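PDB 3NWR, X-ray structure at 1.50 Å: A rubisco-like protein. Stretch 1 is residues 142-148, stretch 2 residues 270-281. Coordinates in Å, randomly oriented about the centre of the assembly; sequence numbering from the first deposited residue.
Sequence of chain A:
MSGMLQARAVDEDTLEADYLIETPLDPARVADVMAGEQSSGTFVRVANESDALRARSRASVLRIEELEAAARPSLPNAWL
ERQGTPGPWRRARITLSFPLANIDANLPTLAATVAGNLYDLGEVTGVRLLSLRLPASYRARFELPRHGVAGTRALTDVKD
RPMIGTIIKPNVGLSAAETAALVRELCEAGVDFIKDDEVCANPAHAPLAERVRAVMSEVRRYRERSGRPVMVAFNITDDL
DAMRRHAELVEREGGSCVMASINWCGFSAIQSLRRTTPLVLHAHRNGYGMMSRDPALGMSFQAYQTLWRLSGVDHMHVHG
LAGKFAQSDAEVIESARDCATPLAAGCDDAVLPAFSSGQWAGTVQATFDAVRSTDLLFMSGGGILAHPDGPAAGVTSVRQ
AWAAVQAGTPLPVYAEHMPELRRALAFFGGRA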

ATOM      1  N   PHE A 142     -19.705   0.769  -6.048  1.00 14.96           N
ATOM      2  CA  PHE A 142     -18.463   0.013  -6.179  1.00 14.67           C
ATOM      3  C   PHE A 142     -18.783  -1.437  -6.529  1.00 16.94           C
ATOM      4  O   PHE A 142     -19.811  -1.708  -7.150  1.00 21.29           O
ATOM      5  CB  PHE A 142     -17.636   0.149  -4.899  1.00 12.95           C
ATOM      6  CG  PHE A 142     -17.238   1.574  -4.596  1.00 13.74           C
ATOM      7  CD1 PHE A 142     -16.005   2.062  -4.997  1.00 12.62           C
ATOM      8  CD2 PHE A 142     -18.108   2.427  -3.939  1.00 13.63           C
ATOM      9  CE1 PHE A 142     -15.633   3.379  -4.726  1.00 13.34           C
ATOM     10  CE2 PHE A 142     -17.752   3.750  -3.658  1.00 12.93           C
ATOM     11  CZ  PHE A 142     -16.506   4.229  -4.055  1.00 14.16           C
ATOM     12  N   GLU A 143     -17.913  -2.370  -6.162  1.00 14.73           N
ATOM     13  CA  GLU A 143     -18.147  -3.764  -6.500  1.00 14.22           C
ATOM     14  C   GLU A 143     -18.572  -4.581  -5.292  1.00 14.93           C
ATOM     15  O   GLU A 143     -18.023  -4.422  -4.203  1.00 15.07           O
ATOM     16  CB  GLU A 143     -16.895  -4.374  -7.133  1.00 16.69           C
ATOM     17  CG  GLU A 143     -16.580  -3.806  -8.516  1.00 17.09           C
ATOM     18  CD  GLU A 143     -17.607  -4.238  -9.556  1.00 18.15           C
ATOM     19  OE1 GLU A 143     -18.161  -5.341  -9.416  1.00 25.46           O
ATOM     20  OE2 GLU A 143     -17.858  -3.479 -10.514  1.00 31.97           O
ATOM     21  N   LEU A 144     -19.543  -5.469  -5.505  1.00 16.26           N
ATOM     22  CA  LEU A 144     -19.960  -6.428  -4.490  1.00 15.16           C
ATOM     23  C   LEU A 144     -19.174  -7.722  -4.647  1.00 13.91           C
ATOM     24  O   LEU A 144     -18.702  -8.034  -5.737  1.00 15.36           O
ATOM     25  CB  LEU A 144     -21.449  -6.736  -4.664  1.00 17.25           C
ATOM     26  CG  LEU A 144     -22.391  -5.563  -4.410  1.00 20.70           C
ATOM     27  CD1 LEU A 144     -23.796  -5.901  -4.910  1.00 24.83           C
ATOM     28  CD2 LEU A 144     -22.411  -5.217  -2.933  1.00 22.25           C
ATOM     29  N   PRO A 145     -19.056  -8.494  -3.559  1.00 13.92           N
ATOM     30  CA  PRO A 145     -18.470  -9.827  -3.712  1.00 12.58           C
ATOM     31  C   PRO A 145     -19.338 -10.643  -4.670  1.00 13.88           C
ATOM     32  O   PRO A 145     -20.568 -10.652  -4.538  1.00 16.17           O
ATOM     33  CB  PRO A 145     -18.532 -10.420  -2.302  1.00 16.20           C
ATOM     34  CG  PRO A 145     -19.442  -9.540  -1.519  1.00 17.68           C
ATOM     35  CD  PRO A 145     -19.524  -8.219  -2.190  1.00 15.19           C
ATOM     36  N   ARG A 146     -18.708 -11.295  -5.638  1.00 12.97           N
ATOM     37  CA  ARG A 146     -19.431 -12.129  -6.588  1.00 14.82           C
ATOM     38  C   ARG A 146     -19.975 -13.390  -5.908  1.00 16.01           C
ATOM     39  O   ARG A 146     -21.058 -13.886  -6.256  1.00 17.48           O
ATOM     40  CB  ARG A 146     -18.492 -12.516  -7.728  1.00 17.96           C
ATOM     41  CG  ARG A 146     -19.185 -13.044  -8.946  1.00 23.38           C
ATOM     42  CD  ARG A 146     -18.180 -13.377 -10.040  1.00 22.33           C
ATOM     43  NE  ARG A 146     -17.600 -12.202 -10.689  1.00 24.78           N
ATOM     44  CZ  ARG A 146     -18.060 -11.675 -11.823  1.00 25.58           C
ATOM     45  NH1 ARG A 146     -19.119 -12.211 -12.413  1.00 22.85           N
ATOM     46  NH2 ARG A 146     -17.467 -10.615 -12.372  1.00 20.29           N
ATOM     47  N   HIS A 147     -19.220 -13.903  -4.938  1.00 13.35           N
ATOM     48  CA  HIS A 147     -19.512 -15.187  -4.303  1.00 14.42           C
ATOM     49  C   HIS A 147     -19.651 -15.109  -2.795  1.00 13.91           C
ATOM     50  O   HIS A 147     -20.562 -15.709  -2.217  1.00 16.81           O
ATOM     51  CB  HIS A 147     -18.417 -16.195  -4.644  1.00 14.08           C
ATOM     52  CG  HIS A 147     -18.359 -16.530  -6.099  1.00 14.31           C
ATOM     53  ND1 HIS A 147     -19.325 -17.293  -6.723  1.00 17.28           N
ATOM     54  CD2 HIS A 147     -17.479 -16.170  -7.062  1.00 15.00           C
ATOM     55  CE1 HIS A 147     -19.029 -17.405  -8.007  1.00 17.53           C
ATOM     56  NE2 HIS A 147     -17.915 -16.730  -8.239  1.00 15.59           N
ATOM     57  N   GLY A 148     -18.732 -14.396  -2.154  1.00 13.69           N
ATOM     58  CA  GLY A 148     -18.709 -14.306  -0.703  1.00 13.92           C
ATOM     59  C   GLY A 148     -18.825 -15.664  -0.035  1.00 15.12           C
ATOM     60  O   GLY A 148     -18.231 -16.653  -0.478  1.00 15.42           O
ATOM     61  N   ILE A 270      -7.317  -4.450  -8.713  1.00 11.84           N
ATOM     62  CA  ILE A 270      -8.253  -5.457  -8.228  1.00 11.08           C
ATOM     63  C   ILE A 270      -9.691  -5.172  -8.650  1.00 12.01           C
ATOM     64  O   ILE A 270     -10.421  -6.100  -9.023  1.00 12.27           O
ATOM     65  CB  ILE A 270      -8.134  -5.668  -6.706  1.00 11.72           C
ATOM     66  CG1 ILE A 270      -6.729  -6.170  -6.337  1.00 12.25           C
ATOM     67  CG2 ILE A 270      -9.222  -6.626  -6.214  1.00 13.79           C
ATOM     68  CD1 ILE A 270      -6.298  -7.481  -6.998  1.00 12.77           C
ATOM     69  N   GLN A 271     -10.105  -3.909  -8.618  1.00 11.42           N
ATOM     70  CA  GLN A 271     -11.463  -3.587  -9.047  1.00 11.53           C
ATOM     71  C   GLN A 271     -11.652  -3.962 -10.517  1.00 13.08           C
ATOM     72  O   GLN A 271     -12.688  -4.517 -10.897  1.00 14.71           O
ATOM     73  CB  GLN A 271     -11.815  -2.118  -8.784  1.00 12.99           C
ATOM     74  CG  GLN A 271     -13.255  -1.817  -9.163  1.00 17.12           C
ATOM     75  CD  GLN A 271     -13.720  -0.429  -8.788  1.00 19.20           C
ATOM     76  OE1 GLN A 271     -12.975   0.372  -8.215  1.00 19.91           O
ATOM     77  NE2 GLN A 271     -14.974  -0.137  -9.106  1.00 18.85           N
ATOM     78  N   SER A 272     -10.643  -3.696 -11.342  1.00 11.85           N
ATOM     79  CA  SER A 272     -10.738  -4.054 -12.753  1.00 12.68           C
ATOM     80  C   SER A 272     -10.768  -5.575 -12.942  1.00 13.53           C
ATOM     81  O   SER A 272     -11.569  -6.088 -13.719  1.00 15.20           O
ATOM     82  CB  SER A 272      -9.598  -3.425 -13.555  1.00 14.53           C
ATOM     83  OG  SER A 272      -9.810  -2.028 -13.679  1.00 15.60           O
ATOM     84  N   LEU A 273      -9.914  -6.290 -12.216  1.00 12.48           N
ATOM     85  CA  LEU A 273      -9.877  -7.748 -12.294  1.00 13.44           C
ATOM     86  C   LEU A 273     -11.223  -8.322 -11.886  1.00 13.63           C
ATOM     87  O   LEU A 273     -11.714  -9.265 -12.497  1.00 14.14           O
ATOM     88  CB  LEU A 273      -8.789  -8.306 -11.385  1.00 13.19           C
ATOM     89  CG  LEU A 273      -8.735  -9.826 -11.227  1.00 14.24           C
ATOM     90  CD1 LEU A 273      -8.408 -10.496 -12.573  1.00 18.14           C
ATOM     91  CD2 LEU A 273      -7.701 -10.181 -10.174  1.00 15.11           C
ATOM     92  N   ARG A 274     -11.813  -7.753 -10.838  1.00 13.22           N
ATOM     93  CA  ARG A 274     -13.105  -8.222 -10.332  1.00 12.67           C
ATOM     94  C   ARG A 274     -14.175  -8.212 -11.409  1.00 14.13           C
ATOM     95  O   ARG A 274     -15.030  -9.111 -11.450  1.00 15.47           O
ATOM     96  CB  ARG A 274     -13.560  -7.343  -9.167  1.00 13.43           C
ATOM     97  CG  ARG A 274     -15.042  -7.480  -8.791  1.00 13.59           C
ATOM     98  CD  ARG A 274     -15.308  -8.712  -7.905  1.00 14.07           C
ATOM     99  NE  ARG A 274     -15.164  -9.972  -8.633  1.00 19.45           N
ATOM    100  CZ  ARG A 274     -15.225 -11.188  -8.089  1.00 18.87           C
ATOM    101  NH1 ARG A 274     -15.428 -11.366  -6.772  1.00 15.18           N
ATOM    102  NH2 ARG A 274     -15.093 -12.236  -8.886  1.00 13.98           N
ATOM    103  N   ARG A 275     -14.148  -7.198 -12.268  1.00 14.71           N
ATOM    104  CA  ARG A 275     -15.174  -7.071 -13.296  1.00 15.71           C
ATOM    105  C   ARG A 275     -15.042  -8.103 -14.411  1.00 17.75           C
ATOM    106  O   ARG A 275     -16.016  -8.399 -15.100  1.00 21.02           O
ATOM    107  CB  ARG A 275     -15.176  -5.665 -13.891  1.00 16.54           C
ATOM    108  CG  ARG A 275     -15.776  -4.605 -12.990  1.00 19.30           C
ATOM    109  CD  ARG A 275     -16.144  -3.369 -13.811  1.00 21.99           C
ATOM    110  NE  ARG A 275     -14.994  -2.911 -14.578  1.00 25.07           N
ATOM    111  CZ  ARG A 275     -14.044  -2.129 -14.081  1.00 24.32           C
ATOM    112  NH1 ARG A 275     -14.123  -1.708 -12.824  1.00 25.42           N
ATOM    113  NH2 ARG A 275     -13.021  -1.770 -14.841  1.00 18.82           N
ATOM    114  N   THR A 276     -13.848  -8.649 -14.601  1.00 14.10           N
ATOM    115  CA  THR A 276     -13.638  -9.567 -15.722  1.00 15.11           C
ATOM    116  C   THR A 276     -13.487 -11.046 -15.342  1.00 19.24           C
ATOM    117  O   THR A 276     -13.488 -11.906 -16.226  1.00 25.24           O
ATOM    118  CB  THR A 276     -12.474  -9.107 -16.634  1.00 21.20           C
ATOM    119  OG1 THR A 276     -11.287  -8.931 -15.853  1.00 19.49           O
ATOM    120  CG2 THR A 276     -12.824  -7.789 -17.303  1.00 20.29           C
ATOM    121  N   THR A 277     -13.360 -11.360 -14.055  1.00 14.41           N
ATOM    122  CA  THR A 277     -13.333 -12.770 -13.665  1.00 15.94           C
ATOM    123  C   THR A 277     -14.549 -13.199 -12.853  1.00 16.63           C
ATOM    124  O   THR A 277     -14.963 -12.511 -11.915  1.00 16.70           O
ATOM    125  CB  THR A 277     -12.058 -13.181 -12.911  1.00 16.86           C
ATOM    126  OG1 THR A 277     -12.085 -14.601 -12.691  1.00 17.97           O
ATOM    127  CG2 THR A 277     -11.979 -12.488 -11.576  1.00 16.98           C
ATOM    128  N   PRO A 278     -15.117 -14.356 -13.215  1.00 14.26           N
ATOM    129  CA  PRO A 278     -16.257 -14.912 -12.478  1.00 13.82           C
ATOM    130  C   PRO A 278     -15.830 -15.804 -11.318  1.00 16.71           C
ATOM    131  O   PRO A 278     -16.691 -16.412 -10.678  1.00 14.69           O
ATOM    132  CB  PRO A 278     -16.967 -15.746 -13.546  1.00 14.83           C
ATOM    133  CG  PRO A 278     -15.859 -16.221 -14.423  1.00 15.16           C
ATOM    134  CD  PRO A 278     -14.849 -15.092 -14.463  1.00 15.05           C
ATOM    135  N   LEU A 279     -14.528 -15.881 -11.057  1.00 14.89           N
ATOM    136  CA  LEU A 279     -13.994 -16.755 -10.019  1.00 14.95           C
ATOM    137  C   LEU A 279     -14.088 -16.105  -8.642  1.00 13.13           C
ATOM    138  O   LEU A 279     -14.321 -14.904  -8.522  1.00 15.15           O
ATOM    139  CB  LEU A 279     -12.535 -17.111 -10.329  1.00 13.60           C
ATOM    140  CG  LEU A 279     -12.309 -17.714 -11.717  1.00 13.17           C
ATOM    141  CD1 LEU A 279     -10.833 -17.823 -12.035  1.00 14.45           C
ATOM    142  CD2 LEU A 279     -12.988 -19.075 -11.788  1.00 16.28           C
ATOM    143  N   VAL A 280     -13.928 -16.921  -7.609  1.00 12.31           N
ATOM    144  CA  VAL A 280     -13.774 -16.413  -6.245  1.00 12.74           C
ATOM    145  C   VAL A 280     -12.461 -15.642  -6.153  1.00 12.78           C
ATOM    146  O   VAL A 280     -11.428 -16.111  -6.617  1.00 13.70           O
ATOM    147  CB  VAL A 280     -13.754 -17.580  -5.248  1.00 13.10           C
ATOM    148  CG1 VAL A 280     -13.485 -17.075  -3.825  1.00 14.78           C
ATOM    149  CG2 VAL A 280     -15.073 -18.337  -5.301  1.00 14.93           C
ATOM    150  N   LEU A 281     -12.518 -14.467  -5.536  1.00 12.33           N
ATOM    151  CA  LEU A 281     -11.353 -13.606  -5.376  1.00 12.73           C
ATOM    152  C   LEU A 281     -10.875 -13.705  -3.929  1.00 12.29           C
ATOM    153  O   LEU A 281     -11.496 -13.142  -3.015  1.00 13.80           O
ATOM    154  CB  LEU A 281     -11.727 -12.165  -5.714  1.00 16.01           C
ATOM    155  CG  LEU A 281     -10.932 -11.445  -6.792  1.00 30.29           C
ATOM    156  CD1 LEU A 281     -11.354  -9.982  -6.832  1.00 19.69           C
ATOM    157  CD2 LEU A 281      -9.440 -11.584  -6.545  1.00 20.91           C
TER
HETATM  158  O   HOH W   1     -16.588  -1.304 -11.056  1.00 28.20           O

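An irregular segment, residues 142-148, lies against the last turns of a helix and the loop that leads from it into a strand. Three side chains of the segment point toward that surface, Glu143, Arg146 and His147, and most of the contact is theirs. Leu144 and Pro145, between them, direct their CA-to-CB bonds away and contribute little.

Arg146 covers the most area. Its chi1 and chi2 are both t, so the aliphatic part runs out extended; chi3 then turns to m and chi4 to -95°, which brings the guanidinium round to the end of the helix. There NH2 donates a hydrogen bond to Arg274 O (3.0 Å, 166°), and Arg275 O also lies near the guanidinium plane. Thr277 O is no farther away, 2.9 Å from Arg146 NE, yet it sits over the face of the group, where no N-H points, and the pair is not a hydrogen bond. An arginine suits this site because a long, flexible chain can carry a planar donor to a backbone carbonyl near the helix end.

The price is a close approach of like charges: Arg146 NE and Arg274 NH2 are 3.1 Å apart, and both are donors. Arg274 is held by acceptors of its own stretch. With chi1 t, chi2 p and chi3 m its chain bends so that NH2 donates to Thr277 O (3.0 Å) and to Leu279 O (2.8 Å), tying the side chain to the loop that follows the helix. CB of Arg146 packs over one face of its guanidinium, as aliphatic carbon often does on this flat group. Arg274 NE, buried by the contact, finds no partner.

His147, with chi1 m and chi2 -71°, presents its ring edge to the loop. NE2 donates to Pro278 O at 2.7 Å and 178°, a short and almost linear bond that requires the proton on NE2. The neighbouring ring carbon, CD2, lies 3.7 Å from Val280 CG2, so one rigid ring supplies both a directed donor and a nonpolar surface.

At the other end, Glu143 folds with chi1 and chi2 both m. Its methylene CG meets Gln271 CG at 3.9 Å, while OE2 comes within 3.4 Å of Arg275 CG. The carboxylate reaches Arg275 through water: the molecule donates to Glu143 OE2 (2.6 Å) and accepts from Arg275 NH1 (3.1 Å) and Gln271 NE2 (2.8 Å). Gln271, extended with chi1 and chi2 t, brings its amide to this water although its CA-to-CB bond points sideways.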